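Local coordinates for bifunctional thiamine biosynthesis protein ThiDN (Methanocaldococcus jannaschii DSM 2661, PDB 2PHP), which probably phosphorylates hydroxymethylpyrimidine and its phosphate, then condenses the pyrophosphate with thiazole phosphate into thiamine phosphate, the chain here being the C-terminal ThiN (synthase) domain, at residues Leu29-Ser40 with Arg94-Leu105. Numbering follows the deposited sequence.
Sequences LIPEVGSNIAES and RACMNIKYDGGL
Arg94 and Ser40 meet where antiparallel strands 37-40 and 95-100, central in the mixed sheet of the ThiN domain, come to one end. CB of Arg94 packs on Ser40 OG (3.5 Å); CG and CD then run past Ser40 O, and a bend at chi3 (-66°) turns the guanidinium so that an edge meets that oxygen. NE stays near Ser40 O, CZ sits between it and Glu39 OE2, and NH2 lies 3.6 Å from Glu39 OE2. NH1 donates to Ser40 O at 2.8 Å, in the guanidinium plane, and to Glu39 OE2 at 2.9 Å, a salt bridge with the two planes 78° apart. Asn14 also binds OE2, and Ala167 N binds OE1. An alanine in place of Arg94 would probably leave Glu39 without its countercharge and the Ser40 carbonyl without this donor.

Along the strands, Ala38 and Cys96 exchange two backbone bonds, while Ile37 lays CG1 on Met97 CB, apolar surface suited to the covering helix 167-185. On the N-terminal side of Ile37, side chains supply much of the pairing: the Asn98 amide, which can both donate and accept, gives ND2 to Gly34 O (3.2 Å) and takes Asn36 N on OD1 (3.0 Å), while the small Ser35 donates OG to Asn98 O (2.8 Å). Lys100 N donates to Leu29 O, and the Leu29 methyls pack on Ile99 and Leu105. Most polar atoms named here are matched donor to acceptor, and Asn14 and Ala167 N, at the start of helix 167-185, would be expected to favour the charged Glu39 carboxylate.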
ATOM      1  N   LEU B  29      15.258   8.360 -11.376  1.00 31.08           N
ATOM      2  CA  LEU B  29      16.614   8.193 -10.869  1.00 29.97           C
ATOM      3  C   LEU B  29      16.636   7.284  -9.628  1.00 29.04           C
ATOM      4  O   LEU B  29      17.186   7.639  -8.581  1.00 28.21           O
ATOM      5  CB  LEU B  29      17.210   9.572 -10.561  1.00 27.85           C
ATOM      6  CG  LEU B  29      17.589  10.440 -11.777  1.00 30.83           C
ATOM      7  CD1 LEU B  29      18.070  11.823 -11.325  1.00 29.52           C
ATOM      8  CD2 LEU B  29      18.672   9.753 -12.574  1.00 29.65           C
ATOM      9  N   ILE B  30      16.037   6.103  -9.769  1.00 27.84           N
ATOM     10  CA  ILE B  30      15.965   5.124  -8.682  1.00 27.37           C
ATOM     11  C   ILE B  30      17.015   4.027  -8.823  1.00 25.94           C
ATOM     12  O   ILE B  30      17.029   3.285  -9.811  1.00 27.73           O
ATOM     13  CB  ILE B  30      14.572   4.448  -8.625  1.00 27.67           C
ATOM     14  CG1 ILE B  30      13.491   5.520  -8.457  1.00 26.84           C
ATOM     15  CG2 ILE B  30      14.514   3.443  -7.454  1.00 25.62           C
ATOM     16  CD1 ILE B  30      12.097   5.029  -8.726  1.00 29.55           C
ATOM     17  N   PRO B  31      17.904   3.904  -7.828  1.00 25.07           N
ATOM     18  CA  PRO B  31      18.944   2.872  -7.882  1.00 26.85           C
ATOM     19  C   PRO B  31      18.335   1.489  -7.655  1.00 29.21           C
ATOM     20  O   PRO B  31      17.185   1.376  -7.226  1.00 27.07           O
ATOM     21  CB  PRO B  31      19.889   3.274  -6.760  1.00 24.97           C
ATOM     22  CG  PRO B  31      18.952   3.842  -5.742  1.00 25.86           C
ATOM     23  CD  PRO B  31      17.990   4.678  -6.576  1.00 24.17           C
ATOM     24  N   GLU B  32      19.109   0.448  -7.941  1.00 29.82           N
ATOM     25  CA  GLU B  32      18.637  -0.917  -7.766  1.00 32.20           C
ATOM     26  C   GLU B  32      18.320  -1.231  -6.318  1.00 30.04           C
ATOM     27  O   GLU B  32      17.455  -2.057  -6.038  1.00 30.91           O
ATOM     28  CB  GLU B  32      19.662  -1.919  -8.304  1.00 32.58           C
ATOM     29  CG  GLU B  32      19.667  -1.987  -9.807  1.00 40.80           C
ATOM     30  CD  GLU B  32      18.265  -2.185 -10.357  1.00 47.37           C
ATOM     31  OE1 GLU B  32      17.648  -3.227 -10.040  1.00 50.30           O
ATOM     32  OE2 GLU B  32      17.774  -1.294 -11.094  1.00 49.52           O
ATOM     33  N   VAL B  33      19.016  -0.577  -5.395  1.00 28.23           N
ATOM     34  CA  VAL B  33      18.763  -0.823  -3.983  1.00 28.49           C
ATOM     35  C   VAL B  33      17.644   0.069  -3.449  1.00 28.18           C
ATOM     36  O   VAL B  33      17.311   0.018  -2.261  1.00 27.50           O
ATOM     37  CB  VAL B  33      20.028  -0.615  -3.133  1.00 28.13           C
ATOM     38  CG1 VAL B  33      21.069  -1.636  -3.530  1.00 28.97           C
ATOM     39  CG2 VAL B  33      20.560   0.808  -3.302  1.00 29.68           C
ATOM     40  N   GLY B  34      17.061   0.872  -4.337  1.00 25.26           N
ATOM     41  CA  GLY B  34      15.985   1.760  -3.941  1.00 24.65           C
ATOM     42  C   GLY B  34      16.508   3.019  -3.275  1.00 24.25           C
ATOM     43  O   GLY B  34      17.643   3.055  -2.810  1.00 23.58           O
ATOM     44  N   SER B  35      15.678   4.053  -3.217  1.00 23.02           N
ATOM     45  CA  SER B  35      16.081   5.308  -2.594  1.00 24.71           C
ATOM     46  C   SER B  35      15.365   5.526  -1.273  1.00 25.65           C
ATOM     47  O   SER B  35      14.319   4.937  -1.013  1.00 25.87           O
ATOM     48  CB  SER B  35      15.738   6.500  -3.492  1.00 23.24           C
ATOM     49  OG  SER B  35      16.366   6.417  -4.748  1.00 31.77           O
ATOM     50  N   ASN B  36      15.935   6.385  -0.440  1.00 24.85           N
ATOM     51  CA  ASN B  36      15.288   6.736   0.816  1.00 25.88           C
ATOM     52  C   ASN B  36      15.608   8.203   1.047  1.00 25.74           C
ATOM     53  O   ASN B  36      16.561   8.735   0.473  1.00 28.77           O
ATOM     54  CB  ASN B  36      15.811   5.890   1.982  1.00 25.80           C
ATOM     55  CG  ASN B  36      14.834   5.868   3.171  1.00 26.43           C
ATOM     56  OD1 ASN B  36      13.910   6.690   3.256  1.00 26.00           O
ATOM     57  ND2 ASN B  36      15.042   4.931   4.089  1.00 24.14           N
ATOM     58  N   ILE B  37      14.797   8.870   1.850  1.00 25.97           N
ATOM     59  CA  ILE B  37      15.034  10.273   2.151  1.00 25.76           C
ATOM     60  C   ILE B  37      14.949  10.404   3.670  1.00 26.41           C
ATOM     61  O   ILE B  37      14.042   9.848   4.305  1.00 24.98           O
ATOM     62  CB  ILE B  37      14.002  11.188   1.435  1.00 26.36           C
ATOM     63  CG1 ILE B  37      14.347  12.662   1.687  1.00 27.02           C
ATOM     64  CG2 ILE B  37      12.600  10.856   1.891  1.00 23.81           C
ATOM     65  CD1 ILE B  37      13.634  13.625   0.773  1.00 28.51           C
ATOM     66  N   ALA B  38      15.913  11.117   4.243  1.00 24.80           N
ATOM     67  CA  ALA B  38      15.997  11.293   5.681  1.00 23.90           C
ATOM     68  C   ALA B  38      16.288  12.727   6.104  1.00 25.43           C
ATOM     69  O   ALA B  38      16.874  13.520   5.355  1.00 27.23           O
ATOM     70  CB  ALA B  38      17.070  10.374   6.246  1.00 22.50           C
ATOM     71  N   GLU B  39      15.882  13.048   7.325  1.00 24.85           N
ATOM     72  CA  GLU B  39      16.111  14.372   7.880  1.00 25.95           C
ATOM     73  C   GLU B  39      16.296  14.207   9.380  1.00 27.38           C
ATOM     74  O   GLU B  39      15.607  13.404  10.023  1.00 25.96           O
ATOM     75  CB  GLU B  39      14.931  15.299   7.596  1.00 26.91           C
ATOM     76  CG  GLU B  39      15.219  16.769   7.924  1.00 30.35           C
ATOM     77  CD  GLU B  39      14.039  17.687   7.622  1.00 35.86           C
ATOM     78  OE1 GLU B  39      13.534  17.660   6.474  1.00 37.77           O
ATOM     79  OE2 GLU B  39      13.618  18.445   8.529  1.00 38.90           O
ATOM     80  N   SER B  40      17.234  14.967   9.932  1.00 25.55           N
ATOM     81  CA  SER B  40      17.521  14.893  11.353  1.00 26.21           C
ATOM     82  C   SER B  40      17.128  16.152  12.096  1.00 26.57           C
ATOM     83  O   SER B  40      16.847  17.202  11.498  1.00 26.98           O
ATOM     84  CB  SER B  40      19.012  14.688  11.578  1.00 24.45           C
ATOM     85  OG  SER B  40      19.703  15.897  11.306  1.00 23.39           O
ATOM     86  N   ARG B  94      20.785  18.902   7.551  1.00 27.84           N
ATOM     87  CA  ARG B  94      20.017  17.883   8.269  1.00 27.79           C
ATOM     88  C   ARG B  94      19.324  16.841   7.377  1.00 28.42           C
ATOM     89  O   ARG B  94      18.669  15.937   7.891  1.00 28.04           O
ATOM     90  CB  ARG B  94      18.950  18.556   9.149  1.00 27.10           C
ATOM     91  CG  ARG B  94      19.507  19.580  10.122  1.00 24.15           C
ATOM     92  CD  ARG B  94      18.416  20.236  10.959  1.00 26.33           C
ATOM     93  NE  ARG B  94      17.495  21.062  10.172  1.00 27.32           N
ATOM     94  CZ  ARG B  94      16.276  20.684   9.802  1.00 26.45           C
ATOM     95  NH1 ARG B  94      15.821  19.492  10.150  1.00 29.54           N
ATOM     96  NH2 ARG B  94      15.511  21.497   9.080  1.00 26.72           N
ATOM     97  N   ALA B  95      19.468  16.946   6.058  1.00 26.98           N
ATOM     98  CA  ALA B  95      18.788  15.999   5.173  1.00 27.45           C
ATOM     99  C   ALA B  95      19.601  15.432   4.019  1.00 28.43           C
ATOM    100  O   ALA B  95      20.543  16.063   3.521  1.00 28.65           O
ATOM    101  CB  ALA B  95      17.508  16.635   4.628  1.00 25.69           C
ATOM    102  N   CYS B  96      19.198  14.242   3.579  1.00 27.58           N
ATOM    103  CA  CYS B  96      19.871  13.554   2.486  1.00 28.05           C
ATOM    104  C   CYS B  96      18.979  12.511   1.813  1.00 27.37           C
ATOM    105  O   CYS B  96      18.146  11.868   2.457  1.00 25.85           O
ATOM    106  CB  CYS B  96      21.141  12.876   3.009  1.00 27.95           C
ATOM    107  SG  CYS B  96      22.027  11.854   1.797  1.00 33.28           S
HETATM  108  N   MSE B  97      19.166  12.360   0.505  1.00 28.08           N
HETATM  109  CA  MSE B  97      18.425  11.381  -0.284  1.00 28.91           C
HETATM  110  C   MSE B  97      19.389  10.756  -1.282  1.00 28.34           C
HETATM  111  O   MSE B  97      20.140  11.476  -1.941  1.00 29.75           O
HETATM  112  CB  MSE B  97      17.286  12.049  -1.053  1.00 29.06           C
HETATM  113  CG  MSE B  97      16.601  11.105  -2.022  1.00 34.03           C
HETATM  114 SE   MSE B  97      15.070  11.900  -2.872  1.00 43.85          SE
HETATM  115  CE  MSE B  97      14.302  10.337  -3.716  1.00 36.37           C
ATOM    116  N   ASN B  98      19.382   9.431  -1.396  1.00 26.14           N
ATOM    117  CA  ASN B  98      20.268   8.779  -2.352  1.00 27.21           C
ATOM    118  C   ASN B  98      19.507   8.515  -3.642  1.00 28.98           C
ATOM    119  O   ASN B  98      18.353   8.093  -3.603  1.00 30.02           O
ATOM    120  CB  ASN B  98      20.832   7.472  -1.788  1.00 27.38           C
ATOM    121  CG  ASN B  98      19.760   6.420  -1.535  1.00 28.44           C
ATOM    122  OD1 ASN B  98      18.879   6.603  -0.691  1.00 26.55           O
ATOM    123  ND2 ASN B  98      19.833   5.312  -2.270  1.00 27.12           N
ATOM    124  N   ILE B  99      20.145   8.795  -4.779  1.00 28.83           N
ATOM    125  CA  ILE B  99      19.527   8.575  -6.084  1.00 27.36           C
ATOM    126  C   ILE B  99      20.487   7.847  -7.019  1.00 27.61           C
ATOM    127  O   ILE B  99      21.690   7.754  -6.747  1.00 26.56           O
ATOM    128  CB  ILE B  99      19.088   9.903  -6.743  1.00 29.11           C
ATOM    129  CG1 ILE B  99      20.311  10.737  -7.123  1.00 27.20           C
ATOM    130  CG2 ILE B  99      18.198  10.688  -5.785  1.00 27.49           C
ATOM    131  CD1 ILE B  99      19.943  12.050  -7.802  1.00 30.51           C
ATOM    132  N   LYS B 100      19.948   7.318  -8.108  1.00 26.83           N
ATOM    133  CA  LYS B 100      20.753   6.574  -9.059  1.00 29.32           C
ATOM    134  C   LYS B 100      21.911   7.399  -9.628  1.00 29.22           C
ATOM    135  O   LYS B 100      21.783   8.598  -9.898  1.00 27.23           O
ATOM    136  CB  LYS B 100      19.861   6.057 -10.179  1.00 30.74           C
ATOM    137  CG  LYS B 100      20.564   5.187 -11.191  1.00 35.26           C
ATOM    138  CD  LYS B 100      19.644   4.899 -12.366  1.00 38.49           C
ATOM    139  CE  LYS B 100      20.275   3.905 -13.329  1.00 38.51           C
ATOM    140  NZ  LYS B 100      19.380   3.696 -14.495  1.00 43.02           N
ATOM    141  N   TYR B 101      23.049   6.739  -9.798  1.00 30.87           N
ATOM    142  CA  TYR B 101      24.249   7.376 -10.319  1.00 33.16           C
ATOM    143  C   TYR B 101      24.353   7.308 -11.839  1.00 33.00           C
ATOM    144  O   TYR B 101      23.863   6.372 -12.456  1.00 31.01           O
ATOM    145  CB  TYR B 101      25.480   6.707  -9.716  1.00 34.54           C
ATOM    146  CG  TYR B 101      26.769   7.081 -10.410  1.00 39.74           C
ATOM    147  CD1 TYR B 101      27.450   8.256 -10.079  1.00 41.48           C
ATOM    148  CD2 TYR B 101      27.316   6.256 -11.394  1.00 40.76           C
ATOM    149  CE1 TYR B 101      28.645   8.593 -10.704  1.00 43.41           C
ATOM    150  CE2 TYR B 101      28.510   6.583 -12.025  1.00 42.74           C
ATOM    151  CZ  TYR B 101      29.172   7.751 -11.673  1.00 45.25           C
ATOM    152  OH  TYR B 101      30.375   8.065 -12.270  1.00 46.70           O
ATOM    153  N   ASP B 102      25.015   8.300 -12.426  1.00 33.64           N
ATOM    154  CA  ASP B 102      25.237   8.357 -13.874  1.00 34.77           C
ATOM    155  C   ASP B 102      26.369   9.346 -14.158  1.00 35.64           C
ATOM    156  O   ASP B 102      26.253  10.531 -13.847  1.00 34.45           O
ATOM    157  CB  ASP B 102      23.966   8.790 -14.607  1.00 35.82           C
ATOM    158  CG  ASP B 102      24.163   8.883 -16.120  1.00 38.43           C
ATOM    159  OD1 ASP B 102      25.018   9.676 -16.577  1.00 38.77           O
ATOM    160  OD2 ASP B 102      23.459   8.165 -16.856  1.00 37.53           O
ATOM    161  N   GLY B 103      27.459   8.843 -14.738  1.00 36.01           N
ATOM    162  CA  GLY B 103      28.610   9.681 -15.042  1.00 37.56           C
ATOM    163  C   GLY B 103      28.315  10.916 -15.882  1.00 38.68           C
ATOM    164  O   GLY B 103      28.757  12.023 -15.553  1.00 38.90           O
ATOM    165  N   GLY B 104      27.572  10.727 -16.968  1.00 37.68           N
ATOM    166  CA  GLY B 104      27.233  11.845 -17.821  1.00 37.89           C
ATOM    167  C   GLY B 104      26.450  12.892 -17.056  1.00 37.70           C
ATOM    168  O   GLY B 104      26.686  14.092 -17.207  1.00 37.06           O
ATOM    169  N   LEU B 105      25.511  12.432 -16.230  1.00 38.14           N
ATOM    170  CA  LEU B 105      24.679  13.329 -15.439  1.00 36.20           C
ATOM    171  C   LEU B 105      25.556  14.168 -14.511  1.00 36.52           C
ATOM    172  O   LEU B 105      25.351  15.376 -14.375  1.00 37.18           O
ATOM    173  CB  LEU B 105      23.659  12.519 -14.634  1.00 35.85           C
ATOM    174  CG  LEU B 105      22.663  13.264 -13.734  1.00 35.47           C
ATOM    175  CD1 LEU B 105      21.877  14.297 -14.536  1.00 34.13           C
ATOM    176  CD2 LEU B 105      21.716  12.251 -13.112  1.00 33.30           C
TER